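Local coordinates for enoyl-[acyl-carrier-protein] reductase [FMN] (Thermotoga maritima, PDB 5GVJ) that probably reduces enoyl-[acyl-carrier-protein] with NADH as an FMN-dependent reductase of fatty acid synthesis, on a TIM-barrel domain of the nitronate monooxygenase family, at residues L30-S35 / R61-K66; A133-A138 / N164-A169. The protein carries 1 engineered substitution. All coordinates share one frame; numbering follows the deposited sequence.

Contact 1 (L30-S35 / R61-K66); sequences LAAAVS and RQKTDK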
loop_
_atom_site.group_PDB
_atom_site.type_symbol
_atom_site.label_atom_id
_atom_site.label_comp_id
_atom_site.label_asym_id
_atom_site.label_seq_id
_atom_site.Cartn_x
_atom_site.Cartn_y
_atom_site.Cartn_z
ATOM N N LEU A 30 15.802 22.266 5.876
ATOM C CA LEU A 30 15.659 20.942 5.265
ATOM C C LEU A 30 15.284 21.064 3.793
ATOM O O LEU A 30 15.816 20.335 2.947
ATOM C CB LEU A 30 14.613 20.116 6.016
ATOM C CG LEU A 30 14.282 18.710 5.494
ATOM C CD1 LEU A 30 15.544 17.871 5.195
ATOM C CD2 LEU A 30 13.419 17.990 6.508
ATOM N N ALA A 31 14.381 21.994 3.470
ATOM C CA ALA A 31 13.971 22.180 2.080
ATOM C C ALA A 31 15.145 22.607 1.206
ATOM O O ALA A 31 15.315 22.108 0.089
ATOM C CB ALA A 31 12.837 23.202 2.012
ATOM N N ALA A 32 15.976 23.525 1.698
ATOM C CA ALA A 32 17.120 23.958 0.902
ATOM C C ALA A 32 18.070 22.801 0.636
ATOM O O ALA A 32 18.654 22.699 -0.449
ATOM C CB ALA A 32 17.836 25.113 1.605
ATOM N N ALA A 33 18.234 21.911 1.617
ATOM C CA ALA A 33 19.127 20.769 1.449
ATOM C C ALA A 33 18.600 19.798 0.395
ATOM O O ALA A 33 19.364 19.310 -0.451
ATOM C CB ALA A 33 19.316 20.056 2.795
ATOM N N VAL A 34 17.295 19.512 0.424
ATOM C CA VAL A 34 16.716 18.605 -0.564
ATOM C C VAL A 34 16.792 19.213 -1.969
ATOM O O VAL A 34 17.168 18.538 -2.933
ATOM C CB VAL A 34 15.271 18.245 -0.170
ATOM C CG1 VAL A 34 14.638 17.359 -1.240
ATOM C CG2 VAL A 34 15.256 17.495 1.165
ATOM N N SER A 35 16.458 20.501 -2.106
ATOM C CA SER A 35 16.500 21.141 -3.421
ATOM C C SER A 35 17.924 21.220 -3.964
ATOM O O SER A 35 18.160 20.945 -5.142
ATOM C CB SER A 35 15.879 22.535 -3.349
ATOM O OG SER A 35 14.456 22.467 -3.339
ATOM N N ARG A 61 16.280 30.720 -0.349
ATOM C CA ARG A 61 16.973 31.230 -1.530
ATOM C C ARG A 61 18.379 31.745 -1.225
ATOM O O ARG A 61 19.200 31.851 -2.146
ATOM C CB ARG A 61 16.139 32.334 -2.183
ATOM C CG ARG A 61 14.984 31.788 -3.027
ATOM C CD ARG A 61 14.118 32.902 -3.587
ATOM N NE ARG A 61 13.208 32.394 -4.601
ATOM C CZ ARG A 61 11.996 32.890 -4.829
ATOM N NH1 ARG A 61 11.542 33.898 -4.098
ATOM N NH2 ARG A 61 11.230 32.357 -5.774
ATOM N N GLN A 62 18.677 32.083 0.030
ATOM C CA GLN A 62 20.060 32.370 0.389
ATOM C C GLN A 62 20.942 31.131 0.296
ATOM O O GLN A 62 22.157 31.260 0.104
ATOM C CB GLN A 62 20.128 32.962 1.799
ATOM C CG GLN A 62 19.438 34.319 1.892
ATOM C CD GLN A 62 19.373 34.852 3.302
ATOM O OE1 GLN A 62 19.974 34.294 4.216
ATOM N NE2 GLN A 62 18.633 35.945 3.487
ATOM N N LYS A 63 20.364 29.937 0.403
ATOM C CA LYS A 63 21.137 28.704 0.320
ATOM C C LYS A 63 21.156 28.082 -1.076
ATOM O O LYS A 63 22.205 27.604 -1.514
ATOM C CB LYS A 63 20.596 27.678 1.318
ATOM C CG LYS A 63 20.893 27.998 2.778
ATOM C CD LYS A 63 20.163 27.017 3.682
ATOM C CE LYS A 63 20.802 26.892 5.056
ATOM N NZ LYS A 63 20.566 28.124 5.857
ATOM N N THR A 64 20.036 28.058 -1.797
ATOM C CA THR A 64 19.999 27.388 -3.091
ATOM C C THR A 64 19.239 28.219 -4.119
ATOM O O THR A 64 18.263 28.901 -3.797
ATOM C CB THR A 64 19.344 26.004 -2.989
ATOM O OG1 THR A 64 19.368 25.366 -4.273
ATOM C CG2 THR A 64 17.895 26.142 -2.539
ATOM N N ASP A 65 19.679 28.114 -5.372
ATOM C CA ASP A 65 18.997 28.705 -6.515
ATOM C C ASP A 65 18.030 27.737 -7.196
ATOM O O ASP A 65 17.355 28.128 -8.155
ATOM C CB ASP A 65 20.020 29.185 -7.550
ATOM C CG ASP A 65 20.990 30.216 -6.986
ATOM O OD1 ASP A 65 20.577 31.029 -6.131
ATOM O OD2 ASP A 65 22.170 30.215 -7.405
ATOM N N LYS A 66 17.946 26.495 -6.729
ATOM C CA LYS A 66 17.198 25.452 -7.421
ATOM C C LYS A 66 15.720 25.480 -7.049
ATOM O O LYS A 66 15.330 26.088 -6.054
ATOM C CB LYS A 66 17.811 24.085 -7.102
ATOM C CG LYS A 66 19.236 23.983 -7.629
ATOM C CD LYS A 66 19.853 22.616 -7.418
ATOM C CE LYS A 66 21.344 22.665 -7.776
ATOM N NZ LYS A 66 21.963 21.306 -7.651
#
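On the outside of the TIM-barrel domain, Ala32 and Ser35 of helix 28-36 meet Lys63 in the last turn of helix 50-63 and Thr64 and Lys66 in the loop that leads to strand 68-73. Ala32 puts its methyl against the aliphatic part of Lys63, with CB 3.7 Å from Lys63 CD. The Lys63 chain then bends at its last torsion (chi4 71°) and carries its ammonium end away. One residue on, Thr64 CG2 lies 4.2 Å from Ser35 CB, a loose apolar touch. The Thr64 hydroxyl stands anti to its own backbone N (chi1 -178°) and forms an ST turn: Lys66 N donates to Thr64 OG1 at 3.1 Å. Lys66 lays its extended chain over the end of helix 28-36, and its CD comes within 3.3 Å of Ser35 O. No hydrogen bond joins 30-35 to 61-66 directly. Glu36 ties the loop to the helix end instead, its OE1 bonded to Thr64 OG1 and its O to Lys66 NZ. The buried Ser35 OG is paired with Pro67 O and Gly41 N. Leu60 of helix 50-63 touches Ala31 and Ala32, and Phe68 of strand 68-73 packs on Ser35.

Contact 2 (A133-A138 / N164-A169); sequences ADAVIA and NIPVIA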
loop_
_atom_site.group_PDB
_atom_site.type_symbol
_atom_site.label_atom_id
_atom_site.label_comp_id
_atom_site.label_asym_id
_atom_site.label_seq_id
_atom_site.Cartn_x
_atom_site.Cartn_y
_atom_site.Cartn_z
ATOM N N ALA A 133 -4.739 21.536 -12.507
ATOM C CA ALA A 133 -3.550 21.095 -11.789
ATOM C C ALA A 133 -2.490 20.585 -12.761
ATOM O O ALA A 133 -2.802 19.953 -13.778
ATOM C CB ALA A 133 -3.911 20.018 -10.767
ATOM N N ASP A 134 -1.225 20.872 -12.447
ATOM C CA ASP A 134 -0.116 20.409 -13.275
ATOM C C ASP A 134 0.257 18.971 -12.975
ATOM O O ASP A 134 0.770 18.276 -13.853
ATOM C CB ASP A 134 1.110 21.304 -13.077
ATOM C CG ASP A 134 0.859 22.726 -13.543
ATOM O OD1 ASP A 134 0.919 22.956 -14.771
ATOM O OD2 ASP A 134 0.571 23.596 -12.699
ATOM N N ALA A 135 0.027 18.525 -11.746
ATOM C CA ALA A 135 0.291 17.154 -11.335
ATOM C C ALA A 135 -0.490 16.947 -10.052
ATOM O O ALA A 135 -1.061 17.891 -9.510
ATOM C CB ALA A 135 1.793 16.900 -11.126
ATOM N N VAL A 136 -0.525 15.708 -9.567
ATOM C CA VAL A 136 -1.199 15.421 -8.307
ATOM C C VAL A 136 -0.339 14.488 -7.487
ATOM O O VAL A 136 0.358 13.621 -8.026
ATOM C CB VAL A 136 -2.608 14.813 -8.493
ATOM C CG1 VAL A 136 -3.499 15.781 -9.225
ATOM C CG2 VAL A 136 -2.522 13.484 -9.219
ATOM N N ILE A 137 -0.378 14.689 -6.180
ATOM C CA ILE A 137 0.228 13.784 -5.224
ATOM C C ILE A 137 -0.885 12.872 -4.733
ATOM O O ILE A 137 -1.901 13.346 -4.206
ATOM C CB ILE A 137 0.888 14.547 -4.064
ATOM C CG1 ILE A 137 2.085 15.377 -4.565
ATOM C CG2 ILE A 137 1.363 13.567 -2.986
ATOM C CD1 ILE A 137 2.424 16.579 -3.684
ATOM N N ALA A 138 -0.725 11.573 -4.954
ATOM C CA ALA A 138 -1.678 10.586 -4.474
ATOM C C ALA A 138 -1.101 10.055 -3.174
ATOM O O ALA A 138 -0.084 9.362 -3.181
ATOM C CB ALA A 138 -1.885 9.479 -5.504
ATOM N N ASN A 164 -4.445 12.248 -16.997
ATOM C CA ASN A 164 -3.302 12.296 -17.896
ATOM C C ASN A 164 -2.122 13.085 -17.333
ATOM O O ASN A 164 -0.999 12.903 -17.816
ATOM C CB ASN A 164 -3.709 12.884 -19.254
ATOM C CG ASN A 164 -4.394 11.871 -20.144
ATOM O OD1 ASN A 164 -3.935 10.739 -20.272
ATOM N ND2 ASN A 164 -5.504 12.269 -20.761
ATOM N N ILE A 165 -2.340 13.947 -16.341
ATOM C CA ILE A 165 -1.248 14.714 -15.731
ATOM C C ILE A 165 -0.408 13.756 -14.894
ATOM O O ILE A 165 -0.909 12.692 -14.507
ATOM C CB ILE A 165 -1.770 15.878 -14.874
ATOM C CG1 ILE A 165 -2.753 15.379 -13.812
ATOM C CG2 ILE A 165 -2.431 16.938 -15.747
ATOM C CD1 ILE A 165 -3.116 16.426 -12.776
ATOM N N PRO A 166 0.852 14.078 -14.594
ATOM C CA PRO A 166 1.679 13.155 -13.806
ATOM C C PRO A 166 1.152 12.986 -12.393
ATOM O O PRO A 166 0.599 13.913 -11.796
ATOM C CB PRO A 166 3.056 13.827 -13.794
ATOM C CG PRO A 166 3.059 14.696 -15.007
ATOM C CD PRO A 166 1.639 15.207 -15.117
ATOM N N VAL A 167 1.358 11.781 -11.857
ATOM C CA VAL A 167 0.982 11.435 -10.494
ATOM C C VAL A 167 2.254 11.246 -9.678
ATOM O O VAL A 167 3.217 10.621 -10.143
ATOM C CB VAL A 167 0.112 10.161 -10.464
ATOM C CG1 VAL A 167 -0.138 9.709 -9.026
ATOM C CG2 VAL A 167 -1.224 10.427 -11.176
ATOM N N ILE A 168 2.260 11.791 -8.467
ATOM C CA ILE A 168 3.358 11.625 -7.527
ATOM C C ILE A 168 2.837 10.785 -6.369
ATOM O O ILE A 168 1.784 11.095 -5.797
ATOM C CB ILE A 168 3.894 12.988 -7.051
ATOM C CG1 ILE A 168 4.307 13.829 -8.265
ATOM C CG2 ILE A 168 5.063 12.809 -6.096
ATOM C CD1 ILE A 168 4.711 15.263 -7.932
ATOM N N ALA A 169 3.544 9.702 -6.054
ATOM C CA ALA A 169 3.114 8.784 -5.005
ATOM C C ALA A 169 3.686 9.232 -3.666
ATOM O O ALA A 169 4.867 9.567 -3.583
ATOM C CB ALA A 169 3.573 7.363 -5.312
#
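Val136, Ile137 and Ala138 pair in parallel with Val167, Ile168 and Ala169 as neighbouring strands of the TIM barrel. The short strand axes lie 4.5 Å apart at 35°. Three backbone hydrogen bonds make the ladder. Val136 N donates to Pro166 O at 3.1 Å, Ile168 N to Val136 O at 2.7 Å, and Ala138 N to Ile168 O, also at 2.7 Å. CA-H...O contacts from Val167 to Val136 O and from Ile137 to Ile168 O add to it.

Within the paired strands the apolar contacts lie on the two faces of the sheet. On one face Val136 CG2 meets Val167 CG2, while Val167 CG1 reaches Ala138 CB at 3.9 Å. On the other, Ile137 CG1 rests on Ile168 CB.

Before the strands, Ile165 carries the packing at this end. Its CG1 sits between the backbone N and the carbonyl carbon (chi1 55°), and the branch ends with CD1 3.6 Å from Val136 CG1, the two side chains crossing at about a right angle. Its CG2 lies 3.6 Å from Ala133 O. An alanine here would probably open a gap beside Val136 and Ala133 and leave this end of the strand pair less firmly packed.

Strand 114-119 flanks 136-139, and strand 189-191 flanks 167-170. Val159 of helix 152-162 covers Val136 and Val167, and Leu10 of helix 6-11 packs on Ala135. On the face opposite Val159, Ile137 touches Gln191, which binds FMN in another structure of this protein; no FMN is bound to this chain.

Contact 1 lies in the outer helical layer and contact 2 in the strand layer of the barrel. Both are mostly buried, but contact 1 has exposed lysine at its edge, while none of the touching residues of contact 2 is exposed. They share no helix or strand, and their nearest atoms are about 12 Å apart. Their chemistry follows their place. In contact 2 backbone hydrogen bonds join the segments, and valine, isoleucine and alanine side chains meet on both faces. In contact 1 small side chains and lysine methylenes touch, and the side-chain hydrogen bonds run within a segment or to residues beyond it, none across the contact. Contact 2 comes closer to the FMN-binding residues than contact 1 does.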